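Local atomic coordinates of apicoplast TIC22, putative (Plasmodium falciparum 3D7, PDB entry 4E6Z), a protein that acts as an essential chaperone required for protein import into the apicoplast, the relict plastid of the malaria parasite. Residues A[195-200]-A[234-239]; A[100-105]-A[164-169]. One frame throughout, in Å; residues are numbered along the deposited sequence.

Interaction 1: A[195-200]-A[234-239]; sequences FYAENL and VDYKIK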
loop_
_atom_site.group_PDB
_atom_site.type_symbol
_atom_site.label_atom_id
_atom_site.label_comp_id
_atom_site.label_asym_id
_atom_site.label_seq_id
_atom_site.Cartn_x
_atom_site.Cartn_y
_atom_site.Cartn_z
ATOM N N PHE A 195 -6.679 7.676 -2.429
ATOM C CA PHE A 195 -7.775 8.426 -3.031
ATOM C C PHE A 195 -8.863 8.766 -2.016
ATOM O O PHE A 195 -9.140 7.986 -1.105
ATOM C CB PHE A 195 -8.386 7.624 -4.184
ATOM C CG PHE A 195 -7.383 7.170 -5.208
ATOM C CD1 PHE A 195 -7.127 7.936 -6.336
ATOM C CD2 PHE A 195 -6.697 5.977 -5.044
ATOM C CE1 PHE A 195 -6.200 7.521 -7.276
ATOM C CE2 PHE A 195 -5.774 5.553 -5.985
ATOM C CZ PHE A 195 -5.526 6.325 -7.103
ATOM N N TYR A 196 -9.485 9.930 -2.177
ATOM C CA TYR A 196 -10.634 10.285 -1.347
ATOM C C TYR A 196 -11.621 11.181 -2.089
ATOM O O TYR A 196 -11.283 11.788 -3.107
ATOM C CB TYR A 196 -10.190 10.939 -0.034
ATOM C CG TYR A 196 -9.863 12.409 -0.142
ATOM C CD1 TYR A 196 -10.781 13.373 0.256
ATOM C CD2 TYR A 196 -8.639 12.835 -0.635
ATOM C CE1 TYR A 196 -10.493 14.721 0.161
ATOM C CE2 TYR A 196 -8.340 14.182 -0.734
ATOM C CZ TYR A 196 -9.269 15.122 -0.335
ATOM O OH TYR A 196 -8.971 16.463 -0.433
ATOM N N ALA A 197 -12.845 11.253 -1.572
ATOM C CA ALA A 197 -13.893 12.078 -2.163
ATOM C C ALA A 197 -14.327 13.178 -1.200
ATOM O O ALA A 197 -14.415 12.964 0.012
ATOM C CB ALA A 197 -15.081 11.219 -2.564
ATOM N N GLU A 198 -14.604 14.352 -1.758
ATOM C CA GLU A 198 -14.943 15.546 -0.984
ATOM C C GLU A 198 -16.065 15.353 0.033
ATOM O O GLU A 198 -15.916 15.680 1.213
ATOM C CB GLU A 198 -15.325 16.683 -1.932
ATOM C CG GLU A 198 -14.208 17.126 -2.855
ATOM C CD GLU A 198 -13.205 18.035 -2.171
ATOM O OE1 GLU A 198 -12.629 17.629 -1.138
ATOM O OE2 GLU A 198 -12.991 19.159 -2.673
ATOM N N ASN A 199 -17.194 14.835 -0.431
ATOM C CA ASN A 199 -18.396 14.796 0.395
ATOM C C ASN A 199 -18.716 13.410 0.939
ATOM O O ASN A 199 -19.874 13.090 1.206
ATOM C CB ASN A 199 -19.585 15.342 -0.398
ATOM C CG ASN A 199 -19.400 16.796 -0.798
ATOM O OD1 ASN A 199 -19.404 17.689 0.051
ATOM N ND2 ASN A 199 -19.229 17.041 -2.093
ATOM N N LEU A 200 -17.680 12.596 1.107
ATOM C CA LEU A 200 -17.839 11.215 1.552
ATOM C C LEU A 200 -17.268 11.009 2.954
ATOM O O LEU A 200 -16.149 11.432 3.247
ATOM C CB LEU A 200 -17.158 10.261 0.569
ATOM C CG LEU A 200 -17.330 8.771 0.856
ATOM C CD1 LEU A 200 -18.797 8.382 0.754
ATOM C CD2 LEU A 200 -16.492 7.943 -0.098
ATOM N N VAL A 234 -25.210 15.227 -5.338
ATOM C CA VAL A 234 -23.955 15.681 -4.755
ATOM C C VAL A 234 -22.767 15.379 -5.664
ATOM O O VAL A 234 -22.704 14.320 -6.290
ATOM C CB VAL A 234 -23.716 15.020 -3.383
ATOM C CG1 VAL A 234 -22.411 15.510 -2.774
ATOM C CG2 VAL A 234 -24.881 15.299 -2.452
ATOM N N ASP A 235 -21.830 16.318 -5.738
ATOM C CA ASP A 235 -20.597 16.101 -6.483
ATOM C C ASP A 235 -19.544 15.444 -5.600
ATOM O O ASP A 235 -19.295 15.884 -4.479
ATOM C CB ASP A 235 -20.053 17.418 -7.034
ATOM C CG ASP A 235 -18.709 17.250 -7.722
ATOM O OD1 ASP A 235 -18.482 16.186 -8.337
ATOM O OD2 ASP A 235 -17.879 18.182 -7.647
ATOM N N TYR A 236 -18.933 14.382 -6.109
ATOM C CA TYR A 236 -17.840 13.731 -5.398
ATOM C C TYR A 236 -16.517 13.944 -6.115
ATOM O O TYR A 236 -16.031 13.070 -6.834
ATOM C CB TYR A 236 -18.125 12.246 -5.204
ATOM C CG TYR A 236 -19.197 12.000 -4.177
ATOM C CD1 TYR A 236 -18.894 12.000 -2.822
ATOM C CD2 TYR A 236 -20.516 11.792 -4.555
ATOM C CE1 TYR A 236 -19.871 11.789 -1.876
ATOM C CE2 TYR A 236 -21.502 11.583 -3.616
ATOM C CZ TYR A 236 -21.170 11.580 -2.277
ATOM O OH TYR A 236 -22.140 11.366 -1.330
ATOM N N LYS A 237 -15.952 15.129 -5.918
ATOM C CA LYS A 237 -14.650 15.463 -6.468
ATOM C C LYS A 237 -13.601 14.494 -5.922
ATOM O O LYS A 237 -13.289 14.499 -4.730
ATOM C CB LYS A 237 -14.290 16.907 -6.111
ATOM C CG LYS A 237 -13.787 17.744 -7.272
ATOM C CD LYS A 237 -12.287 17.619 -7.450
ATOM C CE LYS A 237 -11.795 18.570 -8.531
ATOM N NZ LYS A 237 -10.311 18.568 -8.645
ATOM N N ILE A 238 -13.073 13.651 -6.800
ATOM C CA ILE A 238 -12.043 12.695 -6.413
ATOM C C ILE A 238 -10.679 13.378 -6.374
ATOM O O ILE A 238 -10.276 14.036 -7.333
ATOM C CB ILE A 238 -12.006 11.497 -7.376
ATOM C CG1 ILE A 238 -13.310 10.699 -7.270
ATOM C CG2 ILE A 238 -10.787 10.610 -7.099
ATOM C CD1 ILE A 238 -13.409 9.558 -8.259
ATOM N N LYS A 239 -9.980 13.234 -5.254
ATOM C CA LYS A 239 -8.666 13.844 -5.098
ATOM C C LYS A 239 -7.615 12.826 -4.659
ATOM O O LYS A 239 -7.933 11.815 -4.035
ATOM C CB LYS A 239 -8.733 15.014 -4.118
ATOM C CG LYS A 239 -9.640 16.136 -4.589
ATOM C CD LYS A 239 -9.598 17.333 -3.659
ATOM C CE LYS A 239 -10.418 18.483 -4.229
ATOM N NZ LYS A 239 -10.429 19.678 -3.338
#

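Interaction 2: A[100-105]-A[164-169]; sequences CYMFLC and IYWKLI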
loop_
_atom_site.group_PDB
_atom_site.type_symbol
_atom_site.label_atom_id
_atom_site.label_comp_id
_atom_site.label_asym_id
_atom_site.label_seq_id
_atom_site.Cartn_x
_atom_site.Cartn_y
_atom_site.Cartn_z
ATOM N N CYS A 100 15.620 -4.282 -0.438
ATOM C CA CYS A 100 14.515 -5.230 -0.428
ATOM C C CYS A 100 13.223 -4.536 -0.860
ATOM O O CYS A 100 13.024 -3.354 -0.588
ATOM C CB CYS A 100 14.362 -5.894 0.946
ATOM S SG CYS A 100 15.666 -7.113 1.323
ATOM N N TYR A 101 12.357 -5.279 -1.537
ATOM C CA TYR A 101 11.137 -4.730 -2.116
ATOM C C TYR A 101 9.890 -5.096 -1.322
ATOM O O TYR A 101 9.662 -6.259 -0.998
ATOM C CB TYR A 101 10.992 -5.203 -3.563
ATOM C CG TYR A 101 12.059 -4.648 -4.473
ATOM C CD1 TYR A 101 11.918 -3.395 -5.052
ATOM C CD2 TYR A 101 13.217 -5.367 -4.742
ATOM C CE1 TYR A 101 12.896 -2.875 -5.879
ATOM C CE2 TYR A 101 14.202 -4.855 -5.570
ATOM C CZ TYR A 101 14.035 -3.607 -6.134
ATOM O OH TYR A 101 15.003 -3.088 -6.961
HETATM N N MSE A 102 9.084 -4.091 -1.010
HETATM C CA MSE A 102 7.822 -4.303 -0.321
HETATM C C MSE A 102 6.683 -3.762 -1.178
HETATM O O MSE A 102 6.699 -2.601 -1.572
HETATM C CB MSE A 102 7.842 -3.593 1.025
HETATM C CG MSE A 102 9.033 -3.957 1.873
HETATM SE SE MSE A 102 9.029 -3.057 3.595
HETATM C CE MSE A 102 9.032 -1.198 2.991
ATOM N N PHE A 103 5.707 -4.611 -1.480
ATOM C CA PHE A 103 4.630 -4.238 -2.394
ATOM C C PHE A 103 3.315 -4.008 -1.656
ATOM O O PHE A 103 2.935 -4.787 -0.782
ATOM C CB PHE A 103 4.442 -5.314 -3.466
ATOM C CG PHE A 103 5.668 -5.559 -4.304
ATOM C CD1 PHE A 103 5.851 -4.883 -5.499
ATOM C CD2 PHE A 103 6.638 -6.467 -3.893
ATOM C CE1 PHE A 103 6.978 -5.101 -6.272
ATOM C CE2 PHE A 103 7.769 -6.694 -4.664
ATOM C CZ PHE A 103 7.940 -6.011 -5.858
ATOM N N LEU A 104 2.621 -2.931 -2.011
ATOM C CA LEU A 104 1.300 -2.667 -1.452
ATOM C C LEU A 104 0.246 -3.505 -2.166
ATOM O O LEU A 104 -0.833 -3.751 -1.627
ATOM C CB LEU A 104 0.965 -1.176 -1.531
ATOM C CG LEU A 104 1.565 -0.335 -0.402
ATOM C CD1 LEU A 104 1.696 1.129 -0.798
ATOM C CD2 LEU A 104 0.738 -0.483 0.871
ATOM N N CYS A 105 0.573 -3.948 -3.379
ATOM C CA CYS A 105 -0.323 -4.797 -4.163
ATOM C C CYS A 105 0.302 -6.168 -4.371
ATOM O O CYS A 105 1.412 -6.271 -4.893
ATOM C CB CYS A 105 -0.646 -4.151 -5.514
ATOM S SG CYS A 105 -1.632 -5.183 -6.631
ATOM N N ILE A 164 20.082 -2.612 5.022
ATOM C CA ILE A 164 19.122 -2.870 3.958
ATOM C C ILE A 164 18.177 -1.695 3.750
ATOM O O ILE A 164 17.574 -1.194 4.698
ATOM C CB ILE A 164 18.284 -4.128 4.253
ATOM C CG1 ILE A 164 19.182 -5.366 4.315
ATOM C CG2 ILE A 164 17.190 -4.298 3.206
ATOM C CD1 ILE A 164 18.440 -6.641 4.658
ATOM N N TYR A 165 18.053 -1.257 2.503
ATOM C CA TYR A 165 17.079 -0.236 2.149
ATOM C C TYR A 165 15.747 -0.880 1.768
ATOM O O TYR A 165 15.626 -1.512 0.718
ATOM C CB TYR A 165 17.598 0.645 1.010
ATOM C CG TYR A 165 16.587 1.658 0.517
ATOM C CD1 TYR A 165 16.157 2.693 1.336
ATOM C CD2 TYR A 165 16.063 1.579 -0.766
ATOM C CE1 TYR A 165 15.233 3.619 0.893
ATOM C CE2 TYR A 165 15.138 2.502 -1.219
ATOM C CZ TYR A 165 14.726 3.519 -0.385
ATOM O OH TYR A 165 13.805 4.441 -0.832
ATOM N N TRP A 166 14.755 -0.722 2.636
ATOM C CA TRP A 166 13.428 -1.273 2.400
ATOM C C TRP A 166 12.611 -0.341 1.512
ATOM O O TRP A 166 12.190 0.729 1.946
ATOM C CB TRP A 166 12.715 -1.511 3.731
ATOM C CG TRP A 166 13.453 -2.463 4.617
ATOM C CD1 TRP A 166 14.355 -2.150 5.598
ATOM C CD2 TRP A 166 13.363 -3.891 4.596
ATOM N NE1 TRP A 166 14.824 -3.298 6.192
ATOM C CE2 TRP A 166 14.232 -4.382 5.592
ATOM C CE3 TRP A 166 12.631 -4.805 3.830
ATOM C CZ2 TRP A 166 14.389 -5.741 5.844
ATOM C CZ3 TRP A 166 12.789 -6.156 4.079
ATOM C CH2 TRP A 166 13.659 -6.611 5.079
ATOM N N LYS A 167 12.395 -0.756 0.267
ATOM C CA LYS A 167 11.714 0.074 -0.724
ATOM C C LYS A 167 10.240 -0.299 -0.866
ATOM O O LYS A 167 9.906 -1.418 -1.252
ATOM C CB LYS A 167 12.420 -0.040 -2.075
ATOM C CG LYS A 167 11.758 0.722 -3.203
ATOM C CD LYS A 167 12.448 0.438 -4.530
ATOM C CE LYS A 167 13.832 1.063 -4.582
ATOM N NZ LYS A 167 13.768 2.551 -4.564
ATOM N N LEU A 168 9.365 0.651 -0.554
ATOM C CA LEU A 168 7.927 0.430 -0.654
ATOM C C LEU A 168 7.443 0.720 -2.074
ATOM O O LEU A 168 7.730 1.779 -2.629
ATOM C CB LEU A 168 7.187 1.311 0.357
ATOM C CG LEU A 168 5.664 1.177 0.478
ATOM C CD1 LEU A 168 5.266 -0.198 0.988
ATOM C CD2 LEU A 168 5.110 2.263 1.389
ATOM N N ILE A 169 6.712 -0.225 -2.656
ATOM C CA ILE A 169 6.186 -0.072 -4.009
ATOM C C ILE A 169 4.661 0.043 -4.032
ATOM O O ILE A 169 3.958 -0.936 -3.773
ATOM C CB ILE A 169 6.573 -1.273 -4.895
ATOM C CG1 ILE A 169 8.061 -1.595 -4.749
ATOM C CG2 ILE A 169 6.203 -1.000 -6.348
ATOM C CD1 ILE A 169 8.968 -0.453 -5.136
HETATM O O HOH W 1 2.657 -2.856 -5.039
#

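Interaction 1: A[195-200]-A[234-239]
Tyr196 and Lys239 face each other as an antiparallel hydrogen-bonded pair. Lys239 N gives a nearly straight bond of 2.9 Å to Tyr196 O, at 173° at the hydrogen, and Tyr196 N returns one of 3.1 Å to Lys239 O. Past Ala197 and Ile238, a non-hydrogen-bonded pair, Glu198 N reaches Lys237 O at 3.3 Å, a longer and more bent bond.

Lys239, extended beyond CG, crosses the phenol of Tyr196 obliquely, with CB near CE2 and CD 3.4 Å from OH. It ends in a salt bridge with Glu198, Lys239 NZ 2.7 Å from Glu198 OE2, which it meets from above the carboxylate plane. A lysine suits this partly exposed place, since its long aliphatic chain can pass the tyrosine before its ammonium reaches the acid.

This is the outer edge of a four-stranded mixed sheet, where strand 193-203 meets the outermost strand 238-242; at the same end a type I turn from Ala197 to Leu200 interrupts the longer strand. Glu198 and Asn199 lie in that turn, past the regular pairing. Asp235 O lies close to the plane of the Asn199 amide, and Asn199 ND2 bonds to it at 2.7 Å.

Apolar contacts gather round Tyr236. Its CD1 is 3.9 Å from Ala197 CB, and CE1 is 4.0 Å from Leu200 CB, while Val234 CG1 sits over one face toward the rim. Alanine's single methyl suits a place beside the ring, and helix 216-227 also touches Tyr236 through Ile223 and Gln226.

Interaction 2: A[100-105]-A[164-169]
A parallel strand pair, 97-103 with the outermost strand 164-169 of a three-stranded mixed sheet, brings Cys100, Tyr101, Met102 and Phe103 beside Trp166, Lys167, Leu168 and Ile169. Residues 100, 102 and 104 bond with the other strand: Cys100 N to Tyr165 O, the donor above the carbonyl plane, then Lys167 N to Cys100 O at 2.8 Å, Met102 N to Lys167 O, Ile169 N to Met102 O, and Leu104 N to Ile169 O at 3.0 Å. A water links Ile169 O to Cys105 N.

On one face Cys100 CB lies 3.5 Å from Trp166 CZ3, and its SG makes an oblique sulfur-aromatic contact with the six-membered ring. Met102, a selenomethionine in Met-aromatic contact, crosses Trp166 at about a right angle; the bend at chi3 (-59°) puts CE 3.8 Å from Trp166 CB. Polarisable sulfur and selenium suit a broad indole, and Met102 adds flexibility.

On the other face Phe103 CD1 lies 3.7 Å from Ile169 CB, the side chains side by side. Lys167 CD lies 3.6 Å from Tyr101 CE1, while Tyr101 OH bonds Glu94.

Helix 135-150 touches Met102 and Trp166, helix 106-119 touches Tyr101 and Phe103, and strand 78-83 meets Met102, Trp166 and Phe103.

How the interactions relate
Both contacts pair an outermost strand with its neighbour, but in separate sheets on opposite sides of the chain's centre, their centres about 29 Å apart and their nearest atoms about 10 Å apart. Interaction 2 lies nearer the middle, and helices pack on both its faces; its side-chain contacts are mainly apolar, aromatic and sulfur or selenium in kind. Interaction 1 is more peripheral and catches its strands where they give way to loops, with three backbone bonds against five, supplemented by a salt bridge and a side-chain amide bond. Direction differs too: parallel in 100-105 with 164-169, antiparallel in 195-200 with 234-239. Along the chain the two lie in series: interaction 2 closes before interaction 1 opens.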